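Local coordinates for protein alanine racemase, biosynthetic (Pseudomonas aeruginosa PAO1, PDB 6A2F) that belongs to the pyridoxal-phosphate-dependent alanine racemase family, joining a TIM-barrel N-terminal domain to a largely beta-stranded C-terminal domain, at residues A[189-194]-A[203-208]; A[124-129]-A[172-177]; A[151-156]-A[185-190]; A[55-60]-A[75-80]. One frame throughout, in Å; residues are numbered along the deposited sequence.

Overall arrangement
All four contacts lie in the N-terminal TIM barrel. Contacts 3 and 4 each pair neighbouring parallel strands; contact 1 joins strand 189-190, also used by contact 3, to 207-208, and the two share R189 and S190. R75 of contact 4 meets both: its NE lies 3.3 Å from CZ2 of W207, and its NH1 forms a salt bridge of 2.9 Å with E153 OE1. Contact 2 touches contact 1 (L175 CD2 to L191 CD2, 3.8 Å) and contact 3 (L124 CB to L156 CD1, 4.1 Å). Contacts 2 and 4, centres about 21 Å apart, both touch the second subunit, and each approaches a bound D-lysine through a side chain, M128 (about 5 Å) and E80 (about 4 Å).

Contact 1: A[189-194]-A[203-208]; sequences RSLANS and AHMDWL
Two successive backbone N-H groups converge on the carbonyl oxygen of R189. D206 N lies 2.8 Å from R189 O and W207 N 3.2 Å from it, both in the plane of the carbonyl, so this one acceptor holds the start of strand 207-208 against strand 189-190. The amide of R189 is satisfied in return by the D206 side chain: with CG beside its own backbone N, the carboxylate swings across and OD2 takes R189 N at 2.7 Å through its anti lone pair, in a bent bond of 133°. The same OD2 sits over the centre of one face of the R189 guanidinium. At 3.7 Å from NE this is a long salt bridge, one of charge alone, since no N-H points at the oxygen; NH1 makes a weak bond to M205 SD. S190 OG, anti to its backbone N, donates to W207 O at 2.7 Å from above the carbonyl plane and has a second partner in R209 NH1. A203 CB meets L191 CD2 at 3.8 Å, and H204 NE2 bonds to V197 O. N193 caps helix 194-199 through A196 N, and S194 OG hydrogen-bonds phosphate oxygen OP3 of the modified residue at position 34. L191 and M205 pack on F178 of helix 169-179, and W207 and L208 lie against strand 28-32, as befits adjoining strands of a beta/alpha barrel.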
loop_
_atom_site.group_PDB
_atom_site.type_symbol
_atom_site.label_atom_id
_atom_site.label_comp_id
_atom_site.label_asym_id
_atom_site.label_seq_id
_atom_site.Cartn_x
_atom_site.Cartn_y
_atom_site.Cartn_z
ATOM N N ARG A 189 -19.145 -2.580 -28.227
ATOM C CA ARG A 189 -19.729 -1.868 -27.101
ATOM C C ARG A 189 -19.313 -2.576 -25.829
ATOM O O ARG A 189 -19.358 -3.807 -25.755
ATOM C CB ARG A 189 -21.255 -1.825 -27.199
ATOM C CG ARG A 189 -21.804 -1.472 -28.573
ATOM C CD ARG A 189 -23.303 -1.707 -28.625
ATOM N NE ARG A 189 -23.670 -2.595 -29.727
ATOM C CZ ARG A 189 -24.096 -3.851 -29.587
ATOM N NH1 ARG A 189 -24.228 -4.399 -28.380
ATOM N NH2 ARG A 189 -24.399 -4.565 -30.666
ATOM N N SER A 190 -18.885 -1.802 -24.837
ATOM C CA SER A 190 -18.450 -2.360 -23.561
ATOM C C SER A 190 -18.958 -1.513 -22.408
ATOM O O SER A 190 -18.755 -0.295 -22.390
ATOM C CB SER A 190 -16.927 -2.471 -23.512
ATOM O OG SER A 190 -16.510 -3.100 -22.320
ATOM N N LEU A 191 -19.613 -2.167 -21.448
ATOM C CA LEU A 191 -20.241 -1.480 -20.316
ATOM C C LEU A 191 -20.043 -2.199 -18.971
ATOM O O LEU A 191 -20.013 -1.556 -17.920
ATOM C CB LEU A 191 -21.734 -1.274 -20.603
ATOM C CG LEU A 191 -22.687 -0.643 -19.575
ATOM C CD1 LEU A 191 -22.225 0.731 -19.113
ATOM C CD2 LEU A 191 -24.083 -0.569 -20.171
ATOM N N ALA A 192 -19.885 -3.521 -19.015
ATOM C CA ALA A 192 -19.938 -4.357 -17.811
ATOM C C ALA A 192 -18.603 -4.568 -17.089
ATOM O O ALA A 192 -17.677 -5.179 -17.641
ATOM C CB ALA A 192 -20.566 -5.706 -18.145
ATOM N N ASN A 193 -18.523 -4.073 -15.851
ATOM C CA ASN A 193 -17.474 -4.490 -14.902
ATOM C C ASN A 193 -17.864 -5.833 -14.250
ATOM O O ASN A 193 -18.872 -6.432 -14.631
ATOM C CB ASN A 193 -17.196 -3.399 -13.850
ATOM C CG ASN A 193 -18.451 -2.940 -13.107
ATOM O OD1 ASN A 193 -19.514 -3.566 -13.186
ATOM N ND2 ASN A 193 -18.325 -1.841 -12.374
ATOM N N SER A 194 -17.080 -6.299 -13.276
ATOM C CA SER A 194 -17.344 -7.587 -12.617
ATOM C C SER A 194 -18.761 -7.640 -12.059
ATOM O O SER A 194 -19.506 -8.594 -12.311
ATOM C CB SER A 194 -16.339 -7.854 -11.496
ATOM O OG SER A 194 -15.020 -7.994 -11.995
ATOM N N ALA A 203 -26.081 -5.145 -19.680
ATOM C CA ALA A 203 -24.843 -4.379 -19.799
ATOM C C ALA A 203 -23.728 -5.162 -20.487
ATOM O O ALA A 203 -22.655 -4.612 -20.735
ATOM C CB ALA A 203 -24.382 -3.909 -18.426
ATOM N N HIS A 204 -23.986 -6.436 -20.785
ATOM C CA HIS A 204 -22.963 -7.331 -21.333
ATOM C C HIS A 204 -22.386 -6.860 -22.668
ATOM O O HIS A 204 -21.178 -6.972 -22.892
ATOM C CB HIS A 204 -23.474 -8.776 -21.443
ATOM C CG HIS A 204 -23.635 -9.468 -20.121
ATOM N ND1 HIS A 204 -24.225 -10.709 -19.995
ATOM C CD2 HIS A 204 -23.298 -9.086 -18.865
ATOM C CE1 HIS A 204 -24.227 -11.068 -18.725
ATOM N NE2 HIS A 204 -23.673 -10.101 -18.019
ATOM N N MET A 205 -23.250 -6.344 -23.545
ATOM C CA MET A 205 -22.831 -5.792 -24.842
ATOM C C MET A 205 -21.879 -6.726 -25.612
ATOM O O MET A 205 -22.191 -7.899 -25.786
ATOM C CB MET A 205 -22.245 -4.385 -24.664
ATOM C CG MET A 205 -23.190 -3.393 -23.992
ATOM S SD MET A 205 -24.637 -3.029 -25.009
ATOM C CE MET A 205 -25.698 -2.229 -23.811
ATOM N N ASP A 206 -20.729 -6.223 -26.062
ATOM C CA ASP A 206 -19.806 -7.033 -26.874
ATOM C C ASP A 206 -18.576 -7.522 -26.104
ATOM O O ASP A 206 -18.141 -8.659 -26.289
ATOM C CB ASP A 206 -19.359 -6.268 -28.123
ATOM C CG ASP A 206 -20.521 -5.820 -28.983
ATOM O OD1 ASP A 206 -21.353 -6.670 -29.370
ATOM O OD2 ASP A 206 -20.601 -4.613 -29.275
ATOM N N TRP A 207 -18.018 -6.655 -25.260
ATOM C CA TRP A 207 -16.834 -6.978 -24.468
ATOM C C TRP A 207 -17.082 -6.733 -22.982
ATOM O O TRP A 207 -17.343 -5.605 -22.562
ATOM C CB TRP A 207 -15.605 -6.183 -24.943
ATOM C CG TRP A 207 -14.999 -6.691 -26.222
ATOM C CD1 TRP A 207 -15.471 -6.494 -27.486
ATOM C CD2 TRP A 207 -13.800 -7.471 -26.360
ATOM N NE1 TRP A 207 -14.651 -7.110 -28.405
ATOM C CE2 TRP A 207 -13.619 -7.717 -27.743
ATOM C CE3 TRP A 207 -12.869 -7.994 -25.451
ATOM C CZ2 TRP A 207 -12.541 -8.461 -28.242
ATOM C CZ3 TRP A 207 -11.799 -8.737 -25.948
ATOM C CH2 TRP A 207 -11.644 -8.958 -27.337
ATOM N N LEU A 208 -17.009 -7.805 -22.200
ATOM C CA LEU A 208 -17.052 -7.717 -20.748
ATOM C C LEU A 208 -15.715 -7.195 -20.235
ATOM O O LEU A 208 -14.689 -7.362 -20.894
ATOM C CB LEU A 208 -17.327 -9.098 -20.144
ATOM C CG LEU A 208 -18.496 -9.926 -20.699
ATOM C CD1 LEU A 208 -18.462 -11.324 -20.104
ATOM C CD2 LEU A 208 -19.846 -9.261 -20.452
#

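Contact 2: A[124-129]-A[172-177]; sequences LDSGMH and EQQLES
G127 takes a backbone conformation natural only to glycine, with phi at 146° and psi at -14°, and turns the bare side of its alpha carbon toward Q174 on helix 169-179. The fit is close beside it, where Q174 CG comes within 3.0 Å of the S126 carbonyl oxygen. From that point the glutamine runs out extended and lays its amide over the loop, where NE2 donates to S126 OG at 3.0 Å, with the hydroxyl in the amide plane and an N-H...O angle of 150°. S126 OG occupies the crowded position between its own backbone N and carbonyl carbon, and it also pairs with S158 OG. The far side of the amide is fixed as well, since Q174 OE1 accepts from A161 N. The loop after strand 118-123 of the barrel opens with an Asx turn, D125 OD1 accepting from G127 N at 3.3 Å; the same oxygen also accepts from H129 N at 2.9 Å, both from above the carboxylate plane. D125 OD2 is left to form a salt bridge with R244 of the second subunit. One helical turn beyond Q174, S177 directs its OG toward the loop, 3.5 Å from L124 CD2 and 3.8 Å from S126 CB. M128 leads away from the helix toward Y254 of the second subunit, and its side chain passes about 5 Å from a bound D-lysine.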
loop_
_atom_site.group_PDB
_atom_site.type_symbol
_atom_site.label_atom_id
_atom_site.label_comp_id
_atom_site.label_asym_id
_atom_site.label_seq_id
_atom_site.Cartn_x
_atom_site.Cartn_y
_atom_site.Cartn_z
ATOM N N LEU A 124 -18.126 7.294 -22.873
ATOM C CA LEU A 124 -19.283 8.025 -22.396
ATOM C C LEU A 124 -19.223 8.164 -20.881
ATOM O O LEU A 124 -19.004 7.182 -20.162
ATOM C CB LEU A 124 -20.567 7.290 -22.795
ATOM C CG LEU A 124 -21.889 7.766 -22.188
ATOM C CD1 LEU A 124 -22.310 9.111 -22.769
ATOM C CD2 LEU A 124 -22.964 6.716 -22.404
ATOM N N ASP A 125 -19.525 9.358 -20.395
ATOM C CA ASP A 125 -19.648 9.561 -18.972
ATOM C C ASP A 125 -21.152 9.421 -18.790
ATOM O O ASP A 125 -21.914 10.280 -19.211
ATOM C CB ASP A 125 -19.189 10.956 -18.569
ATOM C CG ASP A 125 -19.507 11.280 -17.121
ATOM O OD1 ASP A 125 -19.879 10.371 -16.366
ATOM O OD2 ASP A 125 -19.384 12.454 -16.740
ATOM N N SER A 126 -21.577 8.327 -18.177
ATOM C CA SER A 126 -22.997 8.058 -17.979
ATOM C C SER A 126 -23.541 8.319 -16.576
ATOM O O SER A 126 -24.691 8.018 -16.298
ATOM C CB SER A 126 -23.344 6.640 -18.429
ATOM O OG SER A 126 -22.619 5.678 -17.705
ATOM N N GLY A 127 -22.736 8.917 -15.710
ATOM C CA GLY A 127 -23.168 9.181 -14.351
ATOM C C GLY A 127 -22.071 9.086 -13.312
ATOM O O GLY A 127 -22.245 9.538 -12.195
ATOM N N MET A 128 -20.930 8.513 -13.685
ATOM C CA MET A 128 -19.755 8.441 -12.811
ATOM C C MET A 128 -19.220 9.849 -12.546
ATOM O O MET A 128 -18.758 10.163 -11.457
ATOM C CB MET A 128 -18.662 7.587 -13.433
ATOM C CG MET A 128 -18.544 6.188 -12.863
ATOM S SD MET A 128 -17.651 6.125 -11.304
ATOM C CE MET A 128 -16.755 4.605 -11.519
ATOM N N HIS A 129 -19.269 10.669 -13.589
ATOM C CA HIS A 129 -18.851 12.062 -13.584
ATOM C C HIS A 129 -17.390 12.384 -13.333
ATOM O O HIS A 129 -17.059 13.401 -12.739
ATOM C CB HIS A 129 -19.793 12.935 -12.755
ATOM C CG HIS A 129 -21.140 13.105 -13.380
ATOM N ND1 HIS A 129 -21.328 13.801 -14.552
ATOM C CD2 HIS A 129 -22.358 12.649 -13.015
ATOM C CE1 HIS A 129 -22.607 13.772 -14.877
ATOM N NE2 HIS A 129 -23.253 13.081 -13.959
ATOM N N GLU A 172 -29.738 2.266 -13.630
ATOM C CA GLU A 172 -30.722 2.347 -14.716
ATOM C C GLU A 172 -30.479 3.582 -15.583
ATOM O O GLU A 172 -30.513 3.496 -16.813
ATOM C CB GLU A 172 -32.162 2.318 -14.167
ATOM C CG GLU A 172 -33.269 2.235 -15.221
ATOM C CD GLU A 172 -33.171 1.011 -16.129
ATOM O OE1 GLU A 172 -33.455 1.139 -17.340
ATOM O OE2 GLU A 172 -32.810 -0.084 -15.644
ATOM N N GLN A 173 -30.220 4.716 -14.934
ATOM C CA GLN A 173 -29.881 5.959 -15.627
ATOM C C GLN A 173 -28.678 5.783 -16.548
ATOM O O GLN A 173 -28.690 6.269 -17.678
ATOM C CB GLN A 173 -29.562 7.073 -14.632
ATOM C CG GLN A 173 -30.757 7.774 -14.023
ATOM C CD GLN A 173 -30.339 8.943 -13.147
ATOM O OE1 GLN A 173 -29.558 9.805 -13.565
ATOM N NE2 GLN A 173 -30.852 8.975 -11.920
ATOM N N GLN A 174 -27.645 5.101 -16.047
ATOM C CA GLN A 174 -26.395 4.909 -16.790
ATOM C C GLN A 174 -26.602 4.001 -17.995
ATOM O O GLN A 174 -26.031 4.232 -19.062
ATOM C CB GLN A 174 -25.297 4.348 -15.879
ATOM C CG GLN A 174 -24.714 5.366 -14.914
ATOM C CD GLN A 174 -23.474 4.862 -14.206
ATOM O OE1 GLN A 174 -23.556 4.255 -13.138
ATOM N NE2 GLN A 174 -22.313 5.123 -14.795
ATOM N N LEU A 175 -27.437 2.982 -17.811
ATOM C CA LEU A 175 -27.759 2.015 -18.854
ATOM C C LEU A 175 -28.575 2.678 -19.968
ATOM O O LEU A 175 -28.316 2.453 -21.155
ATOM C CB LEU A 175 -28.500 0.822 -18.233
ATOM C CG LEU A 175 -28.661 -0.560 -18.891
ATOM C CD1 LEU A 175 -30.127 -0.889 -19.126
ATOM C CD2 LEU A 175 -27.836 -0.769 -20.158
ATOM N N GLU A 176 -29.538 3.514 -19.574
ATOM C CA GLU A 176 -30.366 4.263 -20.521
ATOM C C GLU A 176 -29.547 5.270 -21.319
ATOM O O GLU A 176 -29.777 5.444 -22.519
ATOM C CB GLU A 176 -31.527 4.962 -19.804
ATOM C CG GLU A 176 -32.724 4.058 -19.543
ATOM C CD GLU A 176 -33.726 4.658 -18.567
ATOM O OE1 GLU A 176 -33.784 5.905 -18.438
ATOM O OE2 GLU A 176 -34.461 3.876 -17.925
ATOM N N SER A 177 -28.598 5.923 -20.650
ATOM C CA SER A 177 -27.669 6.843 -21.302
ATOM C C SER A 177 -26.855 6.123 -22.381
ATOM O O SER A 177 -26.761 6.597 -23.514
ATOM C CB SER A 177 -26.738 7.481 -20.269
ATOM O OG SER A 177 -25.726 8.251 -20.897
#

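Contact 3: A[151-156]-A[185-190]; sequences VRELNL and DFDQRS
With CG anti to its carbonyl carbon (chi1 -78°), F186 folds its ring back over strand 151-157, and L156 CB sits 3.5 Å from the ring centroid, almost exactly on its normal, a CH-pi contact over the centre of the face. L156 chi1, with CG anti to the backbone N (-180°), carries the two methyls along the same face, CD1 to F186 CZ and CD2 to F186 CE2, each 3.9 Å; the carbonyl of L154 meets the ring at its edge. D187 has the same kind of first torsion as F186, and its OD2 accepts L154 N at 2.9 Å through the anti lone pair, with R146 as a second partner. D187 N in turn bonds to L154 O at 2.8 Å. Beyond this exchange the chains pair as parallel strands at L156 and R189, the two strands of a beta-alpha-beta unit of the TIM barrel, connected through helix 169-179: L156 N binds Q188 O and S190 N binds L156 O, both at 2.9 Å. Q188, bent at chi2, runs alongside N155 with the amide planes steeply inclined. N155 ND2 donates to E153 OE1 at 3.0 Å in an almost straight bond, and that carboxylate is also engaged by R75.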
loop_
_atom_site.group_PDB
_atom_site.type_symbol
_atom_site.label_atom_id
_atom_site.label_comp_id
_atom_site.label_asym_id
_atom_site.label_seq_id
_atom_site.Cartn_x
_atom_site.Cartn_y
_atom_site.Cartn_z
ATOM N N VAL A 151 -8.355 5.603 -37.557
ATOM C CA VAL A 151 -9.247 4.804 -36.740
ATOM C C VAL A 151 -9.586 3.499 -37.433
ATOM O O VAL A 151 -10.013 3.493 -38.576
ATOM C CB VAL A 151 -10.564 5.545 -36.450
ATOM C CG1 VAL A 151 -11.519 4.646 -35.692
ATOM C CG2 VAL A 151 -10.310 6.834 -35.689
ATOM N N ARG A 152 -9.368 2.386 -36.750
ATOM C CA ARG A 152 -9.701 1.111 -37.339
ATOM C C ARG A 152 -11.080 0.691 -36.849
ATOM O O ARG A 152 -12.000 0.518 -37.624
ATOM C CB ARG A 152 -8.652 0.082 -36.938
ATOM C CG ARG A 152 -8.894 -1.311 -37.471
ATOM C CD ARG A 152 -7.874 -2.272 -36.895
ATOM N NE ARG A 152 -8.125 -3.641 -37.317
ATOM C CZ ARG A 152 -8.992 -4.451 -36.729
ATOM N NH1 ARG A 152 -9.159 -5.677 -37.183
ATOM N NH2 ARG A 152 -9.694 -4.032 -35.693
ATOM N N GLU A 153 -11.247 0.647 -35.543
ATOM C CA GLU A 153 -12.515 0.278 -34.959
ATOM C C GLU A 153 -12.994 1.457 -34.170
ATOM O O GLU A 153 -12.224 2.050 -33.437
ATOM C CB GLU A 153 -12.343 -0.871 -33.969
ATOM C CG GLU A 153 -12.721 -2.259 -34.442
ATOM C CD GLU A 153 -12.585 -3.289 -33.335
ATOM O OE1 GLU A 153 -12.336 -2.900 -32.190
ATOM O OE2 GLU A 153 -12.724 -4.491 -33.597
ATOM N N LEU A 154 -14.241 1.848 -34.363
ATOM C CA LEU A 154 -14.779 2.903 -33.514
ATOM C C LEU A 154 -15.784 2.263 -32.559
ATOM O O LEU A 154 -16.741 1.618 -32.991
ATOM C CB LEU A 154 -15.398 4.042 -34.329
ATOM C CG LEU A 154 -15.723 5.324 -33.543
ATOM C CD1 LEU A 154 -14.508 5.871 -32.798
ATOM C CD2 LEU A 154 -16.319 6.394 -34.452
ATOM N N ASN A 155 -15.537 2.428 -31.263
ATOM C CA ASN A 155 -16.238 1.673 -30.228
ATOM C C ASN A 155 -16.838 2.571 -29.150
ATOM O O ASN A 155 -16.526 3.765 -29.079
ATOM C CB ASN A 155 -15.287 0.650 -29.592
ATOM C CG ASN A 155 -14.716 -0.329 -30.601
ATOM O OD1 ASN A 155 -15.321 -0.600 -31.638
ATOM N ND2 ASN A 155 -13.543 -0.867 -30.301
ATOM N N LEU A 156 -17.706 1.993 -28.320
ATOM C CA LEU A 156 -18.307 2.719 -27.205
ATOM C C LEU A 156 -18.012 2.041 -25.867
ATOM O O LEU A 156 -18.147 0.819 -25.732
ATOM C CB LEU A 156 -19.818 2.883 -27.407
ATOM C CG LEU A 156 -20.607 3.636 -26.324
ATOM C CD1 LEU A 156 -20.270 5.120 -26.312
ATOM C CD2 LEU A 156 -22.107 3.424 -26.483
ATOM N N ASP A 185 -23.193 3.960 -35.363
ATOM C CA ASP A 185 -22.418 2.817 -35.837
ATOM C C ASP A 185 -21.175 2.584 -34.975
ATOM O O ASP A 185 -20.188 3.324 -35.061
ATOM C CB ASP A 185 -22.030 3.011 -37.308
ATOM C CG ASP A 185 -21.452 1.749 -37.949
ATOM O OD1 ASP A 185 -21.016 0.818 -37.229
ATOM O OD2 ASP A 185 -21.425 1.696 -39.197
ATOM N N PHE A 186 -21.242 1.544 -34.148
ATOM C CA PHE A 186 -20.134 1.130 -33.297
ATOM C C PHE A 186 -19.737 -0.307 -33.618
ATOM O O PHE A 186 -20.595 -1.171 -33.803
ATOM C CB PHE A 186 -20.529 1.221 -31.820
ATOM C CG PHE A 186 -20.515 2.615 -31.262
ATOM C CD1 PHE A 186 -19.335 3.351 -31.209
ATOM C CD2 PHE A 186 -21.680 3.184 -30.753
ATOM C CE1 PHE A 186 -19.318 4.636 -30.677
ATOM C CE2 PHE A 186 -21.669 4.466 -30.219
ATOM C CZ PHE A 186 -20.486 5.192 -30.177
ATOM N N ASP A 187 -18.433 -0.562 -33.671
ATOM C CA ASP A 187 -17.927 -1.908 -33.911
ATOM C C ASP A 187 -18.035 -2.771 -32.661
ATOM O O ASP A 187 -18.353 -3.955 -32.747
ATOM C CB ASP A 187 -16.480 -1.858 -34.402
ATOM C CG ASP A 187 -16.352 -1.184 -35.747
ATOM O OD1 ASP A 187 -16.802 -1.777 -36.748
ATOM O OD2 ASP A 187 -15.810 -0.062 -35.808
ATOM N N GLN A 188 -17.761 -2.168 -31.505
ATOM C CA GLN A 188 -17.814 -2.865 -30.220
ATOM C C GLN A 188 -18.407 -1.966 -29.144
ATOM O O GLN A 188 -18.198 -0.750 -29.143
ATOM C CB GLN A 188 -16.419 -3.328 -29.765
ATOM C CG GLN A 188 -15.546 -3.996 -30.818
ATOM C CD GLN A 188 -15.932 -5.434 -31.137
ATOM O OE1 GLN A 188 -15.364 -6.035 -32.036
ATOM N NE2 GLN A 188 -16.884 -5.991 -30.402
ATOM N N ARG A 189 -19.145 -2.580 -28.227
ATOM C CA ARG A 189 -19.729 -1.868 -27.101
ATOM C C ARG A 189 -19.313 -2.576 -25.829
ATOM O O ARG A 189 -19.358 -3.807 -25.755
ATOM C CB ARG A 189 -21.255 -1.825 -27.199
ATOM C CG ARG A 189 -21.804 -1.472 -28.573
ATOM C CD ARG A 189 -23.303 -1.707 -28.625
ATOM N NE ARG A 189 -23.670 -2.595 -29.727
ATOM C CZ ARG A 189 -24.096 -3.851 -29.587
ATOM N NH1 ARG A 189 -24.228 -4.399 -28.380
ATOM N NH2 ARG A 189 -24.399 -4.565 -30.666
ATOM N N SER A 190 -18.885 -1.802 -24.837
ATOM C CA SER A 190 -18.450 -2.360 -23.561
ATOM C C SER A 190 -18.958 -1.513 -22.408
ATOM O O SER A 190 -18.755 -0.295 -22.390
ATOM C CB SER A 190 -16.927 -2.471 -23.512
ATOM O OG SER A 190 -16.510 -3.100 -22.320
#

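Contact 4: A[55-60]-A[75-80]; sequences GFAVAC and RILLLE
Four backbone hydrogen bonds stitch strand 55-58 to strand 75-78 in parallel register. F56 N reaches R75 O at 2.7 Å, L77 N binds F56 O at 2.8 Å, V58 N meets L77 O and L79 N donates to V58 O, each nearly straight and close to the axis of the C=O, so the ladder outlasts the strands by a residue. A CA-H...O contact reinforces it where I76 CA lies 3.2 Å from F56 O. Apolar packing falls on both faces. On one, the V58 and I76 side chains cross obliquely, CG2 to CG2 at 4.1 Å, and V58 CG2 also meets L78 CD2, which reaches over the C60 backbone past the strand end. On the other, A57 CB lies 4.1 Å from L79 CD2. It also touches L77 CB. A water extends the link past the last direct bond, accepting from E80 N at 2.8 Å and donating weakly to A59 O. Beside it, A59 and E80 pack against D303 of the second subunit, a residue of a D-lysine pocket. The two strands are the parallel pair of a beta-alpha-beta unit, connected through helix 61-70, one of the repeating units that build a TIM barrel.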
loop_
_atom_site.group_PDB
_atom_site.type_symbol
_atom_site.label_atom_id
_atom_site.label_comp_id
_atom_site.label_asym_id
_atom_site.label_seq_id
_atom_site.Cartn_x
_atom_site.Cartn_y
_atom_site.Cartn_z
ATOM N N GLY A 55 -8.698 -10.794 -24.598
ATOM C CA GLY A 55 -7.869 -9.600 -24.645
ATOM C C GLY A 55 -7.528 -9.132 -23.249
ATOM O O GLY A 55 -7.984 -9.713 -22.268
ATOM N N PHE A 56 -6.731 -8.073 -23.157
ATOM C CA PHE A 56 -6.305 -7.543 -21.864
ATOM C C PHE A 56 -6.612 -6.061 -21.739
ATOM O O PHE A 56 -6.532 -5.321 -22.718
ATOM C CB PHE A 56 -4.808 -7.782 -21.654
ATOM C CG PHE A 56 -4.430 -9.232 -21.600
ATOM C CD1 PHE A 56 -4.584 -9.961 -20.427
ATOM C CD2 PHE A 56 -3.922 -9.873 -22.723
ATOM C CE1 PHE A 56 -4.239 -11.301 -20.374
ATOM C CE2 PHE A 56 -3.574 -11.215 -22.678
ATOM C CZ PHE A 56 -3.731 -11.929 -21.503
ATOM N N ALA A 57 -6.961 -5.636 -20.529
ATOM C CA ALA A 57 -7.177 -4.221 -20.240
ATOM C C ALA A 57 -6.260 -3.753 -19.105
ATOM O O ALA A 57 -6.138 -4.420 -18.068
ATOM C CB ALA A 57 -8.636 -3.960 -19.898
ATOM N N VAL A 58 -5.612 -2.608 -19.322
ATOM C CA VAL A 58 -4.702 -2.004 -18.339
ATOM C C VAL A 58 -5.001 -0.513 -18.143
ATOM O O VAL A 58 -5.809 0.064 -18.872
ATOM C CB VAL A 58 -3.220 -2.206 -18.729
ATOM C CG1 VAL A 58 -2.820 -3.677 -18.627
ATOM C CG2 VAL A 58 -2.940 -1.646 -20.122
ATOM N N ALA A 59 -4.333 0.103 -17.166
ATOM C CA ALA A 59 -4.578 1.503 -16.795
ATOM C C ALA A 59 -3.656 2.548 -17.466
ATOM O O ALA A 59 -3.967 3.748 -17.470
ATOM C CB ALA A 59 -4.519 1.647 -15.280
ATOM N N CYS A 60 -2.525 2.099 -18.012
ATOM C CA CYS A 60 -1.530 3.010 -18.589
ATOM C C CYS A 60 -0.605 2.292 -19.568
ATOM O O CYS A 60 -0.601 1.059 -19.638
ATOM C CB CYS A 60 -0.706 3.689 -17.484
ATOM S SG CYS A 60 0.291 2.556 -16.489
ATOM N N ARG A 75 -5.263 -8.337 -28.087
ATOM C CA ARG A 75 -5.877 -7.026 -27.929
ATOM C C ARG A 75 -5.542 -6.467 -26.535
ATOM O O ARG A 75 -5.780 -7.123 -25.521
ATOM C CB ARG A 75 -7.395 -7.127 -28.117
ATOM C CG ARG A 75 -8.097 -5.787 -28.276
ATOM C CD ARG A 75 -9.608 -5.912 -28.143
ATOM N NE ARG A 75 -10.276 -6.386 -29.363
ATOM C CZ ARG A 75 -10.892 -5.603 -30.247
ATOM N NH1 ARG A 75 -10.919 -4.284 -30.078
ATOM N NH2 ARG A 75 -11.482 -6.138 -31.307
ATOM N N ILE A 76 -4.953 -5.274 -26.504
ATOM C CA ILE A 76 -4.666 -4.578 -25.246
ATOM C C ILE A 76 -5.344 -3.204 -25.240
ATOM O O ILE A 76 -5.050 -2.346 -26.071
ATOM C CB ILE A 76 -3.146 -4.424 -24.975
ATOM C CG1 ILE A 76 -2.412 -5.769 -25.094
ATOM C CG2 ILE A 76 -2.914 -3.815 -23.596
ATOM C CD1 ILE A 76 -0.905 -5.652 -25.184
ATOM N N LEU A 77 -6.257 -3.014 -24.296
ATOM C CA LEU A 77 -7.000 -1.769 -24.159
ATOM C C LEU A 77 -6.403 -0.872 -23.077
ATOM O O LEU A 77 -6.219 -1.302 -21.947
ATOM C CB LEU A 77 -8.459 -2.079 -23.821
ATOM C CG LEU A 77 -9.370 -0.919 -23.419
ATOM C CD1 LEU A 77 -9.554 0.041 -24.581
ATOM C CD2 LEU A 77 -10.710 -1.453 -22.937
ATOM N N LEU A 78 -6.090 0.367 -23.444
ATOM C CA LEU A 78 -5.755 1.400 -22.469
ATOM C C LEU A 78 -7.063 2.011 -21.970
ATOM O O LEU A 78 -7.730 2.740 -22.706
ATOM C CB LEU A 78 -4.890 2.494 -23.098
ATOM C CG LEU A 78 -3.491 2.195 -23.646
ATOM C CD1 LEU A 78 -3.007 3.382 -24.474
ATOM C CD2 LEU A 78 -2.504 1.880 -22.533
ATOM N N LEU A 79 -7.428 1.702 -20.728
ATOM C CA LEU A 79 -8.710 2.129 -20.160
ATOM C C LEU A 79 -8.865 3.649 -20.068
ATOM O O LEU A 79 -9.957 4.173 -20.261
ATOM C CB LEU A 79 -8.939 1.487 -18.788
ATOM C CG LEU A 79 -9.169 -0.028 -18.772
ATOM C CD1 LEU A 79 -8.979 -0.595 -17.373
ATOM C CD2 LEU A 79 -10.537 -0.395 -19.326
ATOM N N GLU A 80 -7.768 4.343 -19.775
ATOM C CA GLU A 80 -7.785 5.799 -19.641
ATOM C C GLU A 80 -7.215 6.492 -20.877
ATOM O O GLU A 80 -7.095 7.717 -20.903
ATOM C CB GLU A 80 -7.007 6.236 -18.395
ATOM C CG GLU A 80 -7.579 5.722 -17.082
ATOM C CD GLU A 80 -6.639 5.950 -15.909
ATOM O OE1 GLU A 80 -5.987 7.022 -15.859
ATOM O OE2 GLU A 80 -6.554 5.054 -15.034
HETATM O O HOH W 1 -4.958 4.109 -20.133
#